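PDB 4QB7: fimbrium subunit Fim1C from Bacteroides vulgatus, which probably forms part of the tip of fimbriae, the surface filaments with which the cell adheres and builds biofilms. Local coordinates for residues A50-E55 with K90-A95; P272-N275 with T279-A282; V180-D185 with N251-Q256; V312-N317 with H325-T330. All blocks are in the same frame, centred on the assembly; numbering follows the deposited sequence.

Contact 1 (A50-E55 with K90-A95). With SO4 (sulfate ion), chain I.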
loop_
_atom_site.group_PDB
_atom_site.type_symbol
_atom_site.label_atom_id
_atom_site.label_comp_id
_atom_site.label_asym_id
_atom_site.label_seq_id
_atom_site.Cartn_x
_atom_site.Cartn_y
_atom_site.Cartn_z
ATOM N N ALA A 50 -34.018 -12.215 7.011
ATOM C CA ALA A 50 -33.800 -12.753 5.639
ATOM C C ALA A 50 -32.312 -12.650 5.222
ATOM O O ALA A 50 -31.803 -13.547 4.548
ATOM C CB ALA A 50 -34.684 -12.040 4.621
ATOM N N GLY A 51 -31.639 -11.584 5.661
ATOM C CA GLY A 51 -30.206 -11.411 5.483
ATOM C C GLY A 51 -29.689 -10.479 4.415
ATOM O O GLY A 51 -30.421 -10.029 3.528
ATOM N N TRP A 52 -28.373 -10.284 4.462
ATOM C CA TRP A 52 -27.618 -9.383 3.611
ATOM C C TRP A 52 -27.654 -9.757 2.134
ATOM O O TRP A 52 -27.968 -8.895 1.330
ATOM C CB TRP A 52 -26.165 -9.284 4.106
ATOM C CG TRP A 52 -25.298 -8.398 3.271
ATOM C CD1 TRP A 52 -24.227 -8.777 2.526
ATOM C CD2 TRP A 52 -25.448 -6.980 3.073
ATOM N NE1 TRP A 52 -23.695 -7.687 1.872
ATOM C CE2 TRP A 52 -24.429 -6.573 2.181
ATOM C CE3 TRP A 52 -26.352 -6.013 3.556
ATOM C CZ2 TRP A 52 -24.274 -5.244 1.771
ATOM C CZ3 TRP A 52 -26.208 -4.699 3.132
ATOM C CH2 TRP A 52 -25.179 -4.325 2.250
ATOM N N ASN A 53 -27.336 -11.000 1.762
ATOM C CA ASN A 53 -27.291 -11.351 0.343
ATOM C C ASN A 53 -28.674 -11.233 -0.320
ATOM O O ASN A 53 -28.759 -10.759 -1.443
ATOM C CB ASN A 53 -26.642 -12.723 0.109
ATOM C CG ASN A 53 -25.147 -12.732 0.441
ATOM O OD1 ASN A 53 -24.696 -13.466 1.335
ATOM N ND2 ASN A 53 -24.340 -11.885 -0.236
ATOM N N SER A 54 -29.743 -11.544 0.406
ATOM C CA SER A 54 -31.122 -11.425 -0.068
ATOM C C SER A 54 -31.535 -9.958 -0.255
ATOM O O SER A 54 -32.133 -9.617 -1.278
ATOM C CB SER A 54 -32.072 -12.096 0.924
ATOM O OG SER A 54 -33.280 -12.505 0.294
ATOM N N GLU A 55 -31.201 -9.090 0.723
ATOM C CA GLU A 55 -31.645 -7.703 0.771
ATOM C C GLU A 55 -30.640 -6.600 0.438
ATOM O O GLU A 55 -31.082 -5.462 0.337
ATOM C CB GLU A 55 -32.173 -7.426 2.174
ATOM C CG GLU A 55 -33.384 -8.277 2.524
ATOM C CD GLU A 55 -34.046 -7.956 3.842
ATOM O OE1 GLU A 55 -33.637 -6.972 4.502
ATOM O OE2 GLU A 55 -35.018 -8.664 4.188
ATOM N N LYS A 90 -30.911 -8.355 11.596
ATOM C CA LYS A 90 -29.472 -8.569 11.448
ATOM C C LYS A 90 -28.765 -7.273 11.065
ATOM O O LYS A 90 -29.404 -6.374 10.502
ATOM C CB LYS A 90 -29.214 -9.658 10.389
ATOM C CG LYS A 90 -29.669 -11.051 10.851
ATOM C CD LYS A 90 -29.474 -12.151 9.813
ATOM C CE LYS A 90 -29.964 -13.440 10.413
ATOM N NZ LYS A 90 -30.104 -14.545 9.435
ATOM N N ILE A 91 -27.457 -7.159 11.400
ATOM C CA ILE A 91 -26.638 -5.992 11.016
ATOM C C ILE A 91 -25.378 -6.472 10.307
ATOM O O ILE A 91 -24.678 -7.357 10.803
ATOM C CB ILE A 91 -26.293 -5.015 12.187
ATOM C CG1 ILE A 91 -27.558 -4.587 12.980
ATOM C CG2 ILE A 91 -25.559 -3.766 11.655
ATOM C CD1 ILE A 91 -27.180 -4.065 14.336
ATOM N N THR A 92 -25.117 -5.902 9.125
ATOM C CA THR A 92 -23.947 -6.198 8.319
ATOM C C THR A 92 -22.997 -5.009 8.425
ATOM O O THR A 92 -23.391 -3.850 8.225
ATOM C CB THR A 92 -24.335 -6.559 6.875
ATOM O OG1 THR A 92 -24.829 -7.884 6.897
ATOM C CG2 THR A 92 -23.145 -6.541 5.922
ATOM N N PHE A 93 -21.736 -5.319 8.734
ATOM C CA PHE A 93 -20.694 -4.330 8.920
ATOM C C PHE A 93 -19.648 -4.419 7.828
ATOM O O PHE A 93 -19.433 -5.478 7.234
ATOM C CB PHE A 93 -20.039 -4.511 10.309
ATOM C CG PHE A 93 -20.996 -4.369 11.474
ATOM C CD1 PHE A 93 -21.735 -5.459 11.926
ATOM C CD2 PHE A 93 -21.161 -3.145 12.118
ATOM C CE1 PHE A 93 -22.644 -5.319 12.984
ATOM C CE2 PHE A 93 -22.064 -3.009 13.177
ATOM C CZ PHE A 93 -22.786 -4.101 13.616
ATOM N N PHE A 94 -19.027 -3.261 7.558
ATOM C CA PHE A 94 -17.871 -3.011 6.692
ATOM C C PHE A 94 -17.020 -1.977 7.404
ATOM O O PHE A 94 -17.550 -1.182 8.187
ATOM C CB PHE A 94 -18.280 -2.525 5.282
ATOM C CG PHE A 94 -19.178 -3.473 4.535
ATOM C CD1 PHE A 94 -18.648 -4.552 3.832
ATOM C CD2 PHE A 94 -20.559 -3.298 4.542
ATOM C CE1 PHE A 94 -19.489 -5.434 3.148
ATOM C CE2 PHE A 94 -21.397 -4.173 3.842
ATOM C CZ PHE A 94 -20.857 -5.245 3.171
ATOM N N ALA A 95 -15.723 -1.963 7.139
ATOM C CA ALA A 95 -14.838 -0.993 7.770
ATOM C C ALA A 95 -13.660 -0.694 6.862
ATOM O O ALA A 95 -13.310 -1.533 6.033
ATOM C CB ALA A 95 -14.350 -1.520 9.110
HETATM S S SO4 I . -28.890 -15.999 6.434
HETATM O O1 SO4 I . -27.510 -16.213 6.892
HETATM O O2 SO4 I . -28.995 -16.232 4.996
HETATM O O3 SO4 I . -29.764 -16.953 7.107
HETATM O O4 SO4 I . -29.266 -14.623 6.766
#
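The indole of W52 is laid over T92 and met by the ring of F94, so a short helix is packed through one aromatic side chain onto a β-strand of the fimbrillin-like fold. T92 CG2 sits over one face of the indole in a CH-π contact, 3.8 Å from the centroid of the five-membered ring. F94 approaches the six-membered ring as an offset edge-to-face pair: its edge is directed at the W52 face, the centroids are 5.6 Å apart and the planes are inclined at 61°. The closest carbons of this pair are W52 CZ2 and F94 CZ at 3.7 Å, and W52 NE1 lies at the F94 edge, in that ring's plane. Y45, on strand 40-47, adds a further edge-to-face ring partner for W52.

The indole gets there because W52 CG lies anti to its own backbone N (chi1 179°), which sends the ring off the helix and onto residues 92 and 94 of the strand. T92 divides its two branches: CG2 takes the ring, while OG1 lies near W52 CB and is hydrogen-bonded to the backbone N of D150. The carboxylate of that same D150 binds W52 N, so one loop residue holds both helix and strand. G51 occupies the N-cap position, and its carbonyl O accepts from E55 N at 3.1 Å, closing the single turn.

At the other end the extended chain of K90 runs past G51 to a sulfate, probably acquired from the crystallisation liquor. K90 NZ also bonds the carbonyl O of S49, and it reaches the sulfate atom O4 at 2.8 Å.

Contact 2 (P272-N275 with T279-A282)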
loop_
_atom_site.group_PDB
_atom_site.type_symbol
_atom_site.label_atom_id
_atom_site.label_comp_id
_atom_site.label_asym_id
_atom_site.label_seq_id
_atom_site.Cartn_x
_atom_site.Cartn_y
_atom_site.Cartn_z
ATOM N N PRO A 272 -3.121 -1.552 -6.826
ATOM C CA PRO A 272 -2.503 -2.691 -7.527
ATOM C C PRO A 272 -2.823 -2.732 -9.024
ATOM O O PRO A 272 -3.744 -2.042 -9.496
ATOM C CB PRO A 272 -3.087 -3.906 -6.791
ATOM C CG PRO A 272 -4.375 -3.436 -6.263
ATOM C CD PRO A 272 -4.166 -2.007 -5.881
ATOM N N VAL A 273 -2.055 -3.526 -9.772
ATOM C CA VAL A 273 -2.305 -3.709 -11.206
ATOM C C VAL A 273 -3.066 -5.039 -11.343
ATOM O O VAL A 273 -2.625 -6.054 -10.797
ATOM C CB VAL A 273 -1.007 -3.658 -12.075
ATOM C CG1 VAL A 273 -1.322 -3.925 -13.532
ATOM C CG2 VAL A 273 -0.311 -2.308 -11.939
ATOM N N ASN A 274 -4.214 -5.026 -12.029
ATOM C CA ASN A 274 -5.055 -6.208 -12.263
ATOM C C ASN A 274 -5.357 -6.969 -10.980
ATOM O O ASN A 274 -5.357 -8.203 -10.972
ATOM C CB ASN A 274 -4.421 -7.135 -13.294
ATOM C CG ASN A 274 -4.333 -6.511 -14.644
ATOM O OD1 ASN A 274 -5.276 -5.876 -15.126
ATOM N ND2 ASN A 274 -3.184 -6.657 -15.266
ATOM N N ASN A 275 -5.624 -6.218 -9.898
ATOM C CA ASN A 275 -5.931 -6.739 -8.585
ATOM C C ASN A 275 -4.894 -7.772 -8.135
ATOM O O ASN A 275 -3.723 -7.424 -8.020
ATOM C CB ASN A 275 -7.356 -7.297 -8.519
ATOM C CG ASN A 275 -8.371 -6.192 -8.529
ATOM O OD1 ASN A 275 -8.565 -5.503 -7.533
ATOM N ND2 ASN A 275 -8.947 -5.921 -9.687
ATOM N N THR A 279 0.809 -7.144 -13.100
ATOM C CA THR A 279 1.080 -6.755 -14.484
ATOM C C THR A 279 0.968 -7.938 -15.431
ATOM O O THR A 279 1.382 -9.058 -15.104
ATOM C CB THR A 279 2.433 -6.098 -14.591
ATOM O OG1 THR A 279 3.398 -6.991 -14.045
ATOM C CG2 THR A 279 2.476 -4.754 -13.888
ATOM N N THR A 280 0.386 -7.666 -16.618
ATOM C CA THR A 280 0.136 -8.642 -17.673
ATOM C C THR A 280 1.466 -9.118 -18.274
ATOM O O THR A 280 1.643 -10.323 -18.474
ATOM C CB THR A 280 -0.806 -8.031 -18.731
ATOM O OG1 THR A 280 -2.029 -7.611 -18.103
ATOM C CG2 THR A 280 -1.131 -9.001 -19.841
ATOM N N ASN A 281 2.398 -8.176 -18.539
ATOM C CA ASN A 281 3.674 -8.469 -19.178
ATOM C C ASN A 281 4.850 -7.848 -18.487
ATOM O O ASN A 281 4.722 -6.815 -17.837
ATOM C CB ASN A 281 3.669 -7.950 -20.623
ATOM C CG ASN A 281 2.471 -8.327 -21.457
ATOM O OD1 ASN A 281 1.740 -7.455 -21.939
ATOM N ND2 ASN A 281 2.239 -9.623 -21.654
ATOM N N ALA A 282 6.023 -8.453 -18.686
ATOM C CA ALA A 282 7.284 -7.911 -18.217
ATOM C C ALA A 282 7.514 -6.592 -18.924
ATOM O O ALA A 282 7.280 -6.487 -20.125
ATOM C CB ALA A 282 8.413 -8.884 -18.524
#
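V273 and T279 meet by their methyl groups inside the loop that joins strand 259-270 to strand 286-296, which doubles back and brings the V273 and T279 CA atoms to 5.6 Å. V273 CG1 is trans to the backbone N (chi1 177°) and so reaches across to T279, lying 3.8 Å from T279 CA. The same methyl is 3.9 Å from T279 CG2, although the CB of T279 is directed away from residues 272-275. What makes this possible is the threonine rotamer: with chi1 at 55°, OG1 stands between the backbone N and the carbonyl carbon, and CG2 is left beside the backbone N, on the valine's flank. OG1 is thereby handed to the neighbouring loop, where it is hydrogen-bonded to T318 N.

On the exposed rim N274, in a left-handed backbone conformation, turns its amide toward T280. N274 ND2 lies 3.2 Å from T280 OG1, but the angle at the hydrogen is just 121° and the bond is weak. The stronger partner of that amide is the carbonyl O of G278.

The chemistry is thus divided: buried methyls join the two arms, while the weak polar link across the loop probably adds little, the amide being committed mainly to G278.

Contact 3 (V180-D185 with N251-Q256)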
loop_
_atom_site.group_PDB
_atom_site.type_symbol
_atom_site.label_atom_id
_atom_site.label_comp_id
_atom_site.label_asym_id
_atom_site.label_seq_id
_atom_site.Cartn_x
_atom_site.Cartn_y
_atom_site.Cartn_z
ATOM N N VAL A 180 29.600 -9.760 -9.273
ATOM C CA VAL A 180 30.922 -10.217 -8.831
ATOM C C VAL A 180 31.437 -9.309 -7.714
ATOM O O VAL A 180 30.998 -8.159 -7.585
ATOM C CB VAL A 180 31.969 -10.277 -10.002
ATOM C CG1 VAL A 180 31.582 -11.305 -11.047
ATOM C CG2 VAL A 180 32.191 -8.915 -10.648
ATOM N N ASN A 181 32.422 -9.814 -6.959
ATOM C CA ASN A 181 33.113 -9.053 -5.935
ATOM C C ASN A 181 33.974 -8.027 -6.666
ATOM O O ASN A 181 34.731 -8.391 -7.561
ATOM C CB ASN A 181 33.944 -10.006 -5.074
ATOM C CG ASN A 181 34.606 -9.391 -3.866
ATOM O OD1 ASN A 181 35.242 -8.325 -3.915
ATOM N ND2 ASN A 181 34.562 -10.120 -2.772
ATOM N N LEU A 182 33.838 -6.753 -6.302
ATOM C CA LEU A 182 34.521 -5.615 -6.918
ATOM C C LEU A 182 35.906 -5.376 -6.366
ATOM O O LEU A 182 36.625 -4.494 -6.849
ATOM C CB LEU A 182 33.686 -4.346 -6.709
ATOM C CG LEU A 182 32.224 -4.343 -7.139
ATOM C CD1 LEU A 182 31.605 -3.016 -6.787
ATOM C CD2 LEU A 182 32.087 -4.583 -8.649
ATOM N N GLY A 183 36.300 -6.167 -5.380
ATOM C CA GLY A 183 37.615 -6.012 -4.778
ATOM C C GLY A 183 37.635 -4.834 -3.831
ATOM O O GLY A 183 36.587 -4.434 -3.322
ATOM N N THR A 184 38.814 -4.269 -3.587
ATOM C CA THR A 184 38.954 -3.214 -2.599
ATOM C C THR A 184 38.941 -1.812 -3.209
ATOM O O THR A 184 38.620 -0.849 -2.511
ATOM C CB THR A 184 40.261 -3.435 -1.800
ATOM O OG1 THR A 184 41.403 -3.445 -2.671
ATOM C CG2 THR A 184 40.233 -4.697 -0.957
ATOM N N ASP A 185 39.282 -1.696 -4.499
ATOM C CA ASP A 185 39.480 -0.427 -5.189
ATOM C C ASP A 185 38.310 0.058 -6.059
ATOM O O ASP A 185 38.462 1.087 -6.737
ATOM C CB ASP A 185 40.740 -0.542 -6.039
ATOM C CG ASP A 185 42.019 -0.275 -5.262
ATOM O OD1 ASP A 185 42.029 -0.523 -4.010
ATOM O OD2 ASP A 185 43.021 0.195 -5.896
ATOM N N ASN A 251 25.764 3.081 -0.963
ATOM C CA ASN A 251 26.793 2.124 -1.336
ATOM C C ASN A 251 26.170 0.746 -1.493
ATOM O O ASN A 251 25.773 0.144 -0.496
ATOM C CB ASN A 251 27.878 2.086 -0.281
ATOM C CG ASN A 251 29.049 1.234 -0.625
ATOM O OD1 ASN A 251 29.026 0.426 -1.536
ATOM N ND2 ASN A 251 30.127 1.443 0.071
ATOM N N VAL A 252 26.140 0.223 -2.724
ATOM C CA VAL A 252 25.561 -1.085 -3.024
ATOM C C VAL A 252 26.640 -2.108 -3.488
ATOM O O VAL A 252 26.293 -3.063 -4.167
ATOM C CB VAL A 252 24.407 -0.953 -4.065
ATOM C CG1 VAL A 252 23.273 -0.104 -3.529
ATOM C CG2 VAL A 252 24.900 -0.415 -5.396
ATOM N N SER A 253 27.911 -1.954 -3.054
ATOM C CA SER A 253 29.076 -2.760 -3.490
ATOM C C SER A 253 29.128 -4.234 -3.025
ATOM O O SER A 253 29.898 -5.002 -3.609
ATOM C CB SER A 253 30.370 -2.088 -3.065
ATOM O OG SER A 253 30.333 -0.705 -3.375
ATOM N N ASP A 254 28.341 -4.635 -2.008
ATOM C CA ASP A 254 28.338 -6.005 -1.483
ATOM C C ASP A 254 27.720 -6.990 -2.486
ATOM O O ASP A 254 26.539 -6.895 -2.797
ATOM C CB ASP A 254 27.571 -6.049 -0.147
ATOM C CG ASP A 254 27.815 -7.266 0.735
ATOM O OD1 ASP A 254 28.285 -8.319 0.206
ATOM O OD2 ASP A 254 27.516 -7.183 1.947
ATOM N N ASP A 255 28.510 -7.934 -2.971
ATOM C CA ASP A 255 28.061 -8.920 -3.959
ATOM C C ASP A 255 27.362 -10.120 -3.307
ATOM O O ASP A 255 26.663 -10.886 -3.991
ATOM C CB ASP A 255 29.264 -9.403 -4.784
ATOM C CG ASP A 255 30.276 -10.186 -3.972
ATOM O OD1 ASP A 255 30.949 -9.565 -3.103
ATOM O OD2 ASP A 255 30.395 -11.427 -4.199
ATOM N N GLN A 256 27.580 -10.291 -1.997
ATOM C CA GLN A 256 27.044 -11.403 -1.212
ATOM C C GLN A 256 25.609 -11.151 -0.760
ATOM O O GLN A 256 24.787 -12.059 -0.875
ATOM C CB GLN A 256 27.954 -11.717 -0.019
ATOM C CG GLN A 256 29.265 -12.440 -0.411
ATOM C CD GLN A 256 29.025 -13.764 -1.115
ATOM O OE1 GLN A 256 29.181 -13.882 -2.338
ATOM N NE2 GLN A 256 28.592 -14.781 -0.364
HETATM O O HOH W 1 32.651 -12.630 -2.737
HETATM O O HOH W 2 32.287 -6.175 -3.606
#
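A chi1 of 66° puts D255 CG between its backbone N and carbonyl carbon, folding the carboxylate back against N181, whose CG is trans to the backbone N (chi1 -174°). These two settings bring the side chains obliquely together, amide and carboxylate planes 48° apart. D255 OD1 comes to 3.6 Å from N181 CA and lies alongside N181 CB, while D255 CB packs against V180 O. No direct hydrogen bond joins the segments; water bridges them. One water accepts from N181 ND2 and donates to D255 OD2, the latter at 2.9 Å. A second links the backbones, accepting from L182 N and donating to S253 O at 2.7 Å. Apolar contact is slight: L182 CD1 touches S253 CB at 4.0 Å.

Asx turns shape both loops. N181 OD1 takes G183 N at 2.8 Å, with the donor in the carbonyl plane, which probably steadies the amide, with ND2 directed to the first water. N251 OD1 accepts from both S253 N and S253 OG, and D254 OD1 accepts from Q256 N.

Residues 180-185 carry the chain from strand 159-178 to strand 186-196, and residues 251-256 from strand 250-251 to strand 259-270. Strand 159-178 pairs with 259-270 in one sheet and 186-196 with 250-251 in another, so two connections between the same pair of sheets lie against each other, with L182 also resting on I188 and M333.

Contact 4 (V312-N317 with H325-T330)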
loop_
_atom_site.group_PDB
_atom_site.type_symbol
_atom_site.label_atom_id
_atom_site.label_comp_id
_atom_site.label_asym_id
_atom_site.label_seq_id
_atom_site.Cartn_x
_atom_site.Cartn_y
_atom_site.Cartn_z
ATOM N N VAL A 312 15.252 -0.635 -16.466
ATOM C CA VAL A 312 15.193 -1.937 -15.815
ATOM C C VAL A 312 13.727 -2.365 -15.851
ATOM O O VAL A 312 12.907 -1.716 -15.214
ATOM C CB VAL A 312 15.771 -1.881 -14.374
ATOM C CG1 VAL A 312 15.585 -3.198 -13.650
ATOM C CG2 VAL A 312 17.224 -1.485 -14.370
ATOM N N SER A 313 13.385 -3.403 -16.634
ATOM C CA SER A 313 12.009 -3.886 -16.724
ATOM C C SER A 313 11.649 -4.715 -15.511
ATOM O O SER A 313 12.438 -5.568 -15.098
ATOM C CB SER A 313 11.800 -4.720 -17.986
ATOM O OG SER A 313 11.636 -3.921 -19.148
ATOM N N LEU A 314 10.462 -4.460 -14.928
ATOM C CA LEU A 314 9.955 -5.245 -13.812
ATOM C C LEU A 314 9.231 -6.469 -14.381
ATOM O O LEU A 314 8.642 -6.382 -15.477
ATOM C CB LEU A 314 9.058 -4.423 -12.882
ATOM C CG LEU A 314 9.748 -3.257 -12.182
ATOM C CD1 LEU A 314 8.757 -2.415 -11.416
ATOM C CD2 LEU A 314 10.917 -3.727 -11.319
ATOM N N PRO A 315 9.312 -7.643 -13.707
ATOM C CA PRO A 315 8.708 -8.856 -14.300
ATOM C C PRO A 315 7.192 -8.816 -14.350
ATOM O O PRO A 315 6.568 -7.944 -13.762
ATOM C CB PRO A 315 9.205 -9.989 -13.390
ATOM C CG PRO A 315 9.595 -9.346 -12.124
ATOM C CD PRO A 315 10.018 -7.949 -12.439
ATOM N N LYS A 316 6.602 -9.763 -15.069
ATOM C CA LYS A 316 5.154 -9.878 -15.142
ATOM C C LYS A 316 4.645 -10.342 -13.791
ATOM O O LYS A 316 5.437 -10.819 -12.969
ATOM C CB LYS A 316 4.692 -10.819 -16.284
ATOM C CG LYS A 316 5.087 -12.291 -16.165
ATOM C CD LYS A 316 4.308 -13.106 -17.184
ATOM C CE LYS A 316 4.579 -14.594 -17.153
ATOM N NZ LYS A 316 3.555 -15.359 -17.934
ATOM N N ASN A 317 3.324 -10.191 -13.565
ATOM C CA ASN A 317 2.625 -10.604 -12.346
ATOM C C ASN A 317 3.227 -9.872 -11.115
ATOM O O ASN A 317 3.450 -10.465 -10.059
ATOM C CB ASN A 317 2.618 -12.151 -12.210
ATOM C CG ASN A 317 2.055 -12.867 -13.430
ATOM O OD1 ASN A 317 1.037 -12.467 -14.017
ATOM N ND2 ASN A 317 2.723 -13.929 -13.863
ATOM N N HIS A 325 6.218 -6.617 -2.364
ATOM C CA HIS A 325 7.262 -6.926 -3.361
ATOM C C HIS A 325 8.602 -6.310 -2.981
ATOM O O HIS A 325 8.671 -5.128 -2.617
ATOM C CB HIS A 325 6.889 -6.444 -4.771
ATOM C CG HIS A 325 5.643 -7.046 -5.350
ATOM N ND1 HIS A 325 5.682 -8.225 -6.069
ATOM C CD2 HIS A 325 4.381 -6.550 -5.395
ATOM C CE1 HIS A 325 4.441 -8.438 -6.477
ATOM N NE2 HIS A 325 3.630 -7.444 -6.116
ATOM N N THR A 326 9.660 -7.124 -3.038
ATOM C CA THR A 326 11.049 -6.679 -2.871
ATOM C C THR A 326 11.750 -7.008 -4.153
ATOM O O THR A 326 11.829 -8.194 -4.509
ATOM C CB THR A 326 11.779 -7.320 -1.669
ATOM O OG1 THR A 326 11.078 -7.062 -0.452
ATOM C CG2 THR A 326 13.245 -6.863 -1.571
ATOM N N TYR A 327 12.233 -5.993 -4.869
ATOM C CA TYR A 327 12.969 -6.248 -6.110
ATOM C C TYR A 327 14.449 -6.292 -5.829
ATOM O O TYR A 327 14.983 -5.375 -5.192
ATOM C CB TYR A 327 12.679 -5.189 -7.165
ATOM C CG TYR A 327 11.226 -5.039 -7.534
ATOM C CD1 TYR A 327 10.544 -6.061 -8.192
ATOM C CD2 TYR A 327 10.549 -3.845 -7.301
ATOM C CE1 TYR A 327 9.195 -5.932 -8.525
ATOM C CE2 TYR A 327 9.204 -3.694 -7.651
ATOM C CZ TYR A 327 8.529 -4.745 -8.255
ATOM O OH TYR A 327 7.214 -4.601 -8.625
ATOM N N VAL A 328 15.114 -7.374 -6.258
ATOM C CA VAL A 328 16.562 -7.479 -6.110
ATOM C C VAL A 328 17.156 -7.342 -7.499
ATOM O O VAL A 328 16.861 -8.153 -8.380
ATOM C CB VAL A 328 17.009 -8.758 -5.370
ATOM C CG1 VAL A 328 18.534 -8.825 -5.248
ATOM C CG2 VAL A 328 16.340 -8.846 -3.997
ATOM N N LEU A 329 17.945 -6.279 -7.697
ATOM C CA LEU A 329 18.626 -5.915 -8.957
ATOM C C LEU A 329 20.091 -6.293 -8.924
ATOM O O LEU A 329 20.822 -5.856 -8.017
ATOM C CB LEU A 329 18.540 -4.393 -9.200
ATOM C CG LEU A 329 17.288 -3.755 -9.758
ATOM C CD1 LEU A 329 16.020 -4.156 -8.981
ATOM C CD2 LEU A 329 17.456 -2.276 -9.741
ATOM N N THR A 330 20.523 -7.104 -9.913
ATOM C CA THR A 330 21.906 -7.520 -10.041
ATOM C C THR A 330 22.503 -6.791 -11.228
ATOM O O THR A 330 22.074 -6.996 -12.361
ATOM C CB THR A 330 22.053 -9.058 -10.149
ATOM O OG1 THR A 330 21.497 -9.672 -8.992
ATOM C CG2 THR A 330 23.511 -9.487 -10.271
#
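V312-N317 and H325-T330 run in roughly opposite directions, 149° apart, with even the L314 and Y327 CA atoms 8.3 Å from each other and no hydrogen bond between them, so that they meet mainly through side chains. L314 stands at about a right angle to Y327. With CG anti to the carbonyl carbon (chi1 -63°) and the chain then extended, both L314 methyls reach Y327: CD2 is poised above the ring, 3.8 Å from the centroid and 3° off the normal, while CD1 slides toward the phenol end, 3.9 Å from Y327 OH. Y327 OH is hydrogen-bonded to T318 OG1, a polar tether for the far end of the ring. P315 CD adds a looser touch at Y327 CE1.

To one side V312 CG1 packs on L329 CG at 4.3 Å. On the other, H325 lies obliquely near N317 O, its CE1 4.2 Å away. H325 ND1 bonds D342 OD1 and NE2 bonds K320 N; a backbone N can only donate, consistent with a proton on ND1.

Strand 301-313 belongs to an antiparallel sheet and strand 323-331 to the mixed one. Facing sheets joined by buried residues are the hallmark of a β-sandwich, in keeping with this family's place in the transthyretin clan.

Followed from the N terminus, the chain closes contact 1 first, then contact 3, contact 2 and contact 4; each loop ends before the next begins, and none nest or cross. Contact 1 brings strand 90-97 back against helix 52-55. Contact 3 closes the longest loop, ending at 251-256, and its centre lies about 59 Å from that of contact 1, on the opposite side of the chain's centre. Contact 2 reverses the chain within one loop, and contact 4 joins two sheets. Contacts 2 and 4 touch, T279 O lying 2.7 Å from N317 N in a probable hydrogen bond, while contacts 1 and 4 share the mixed sheet.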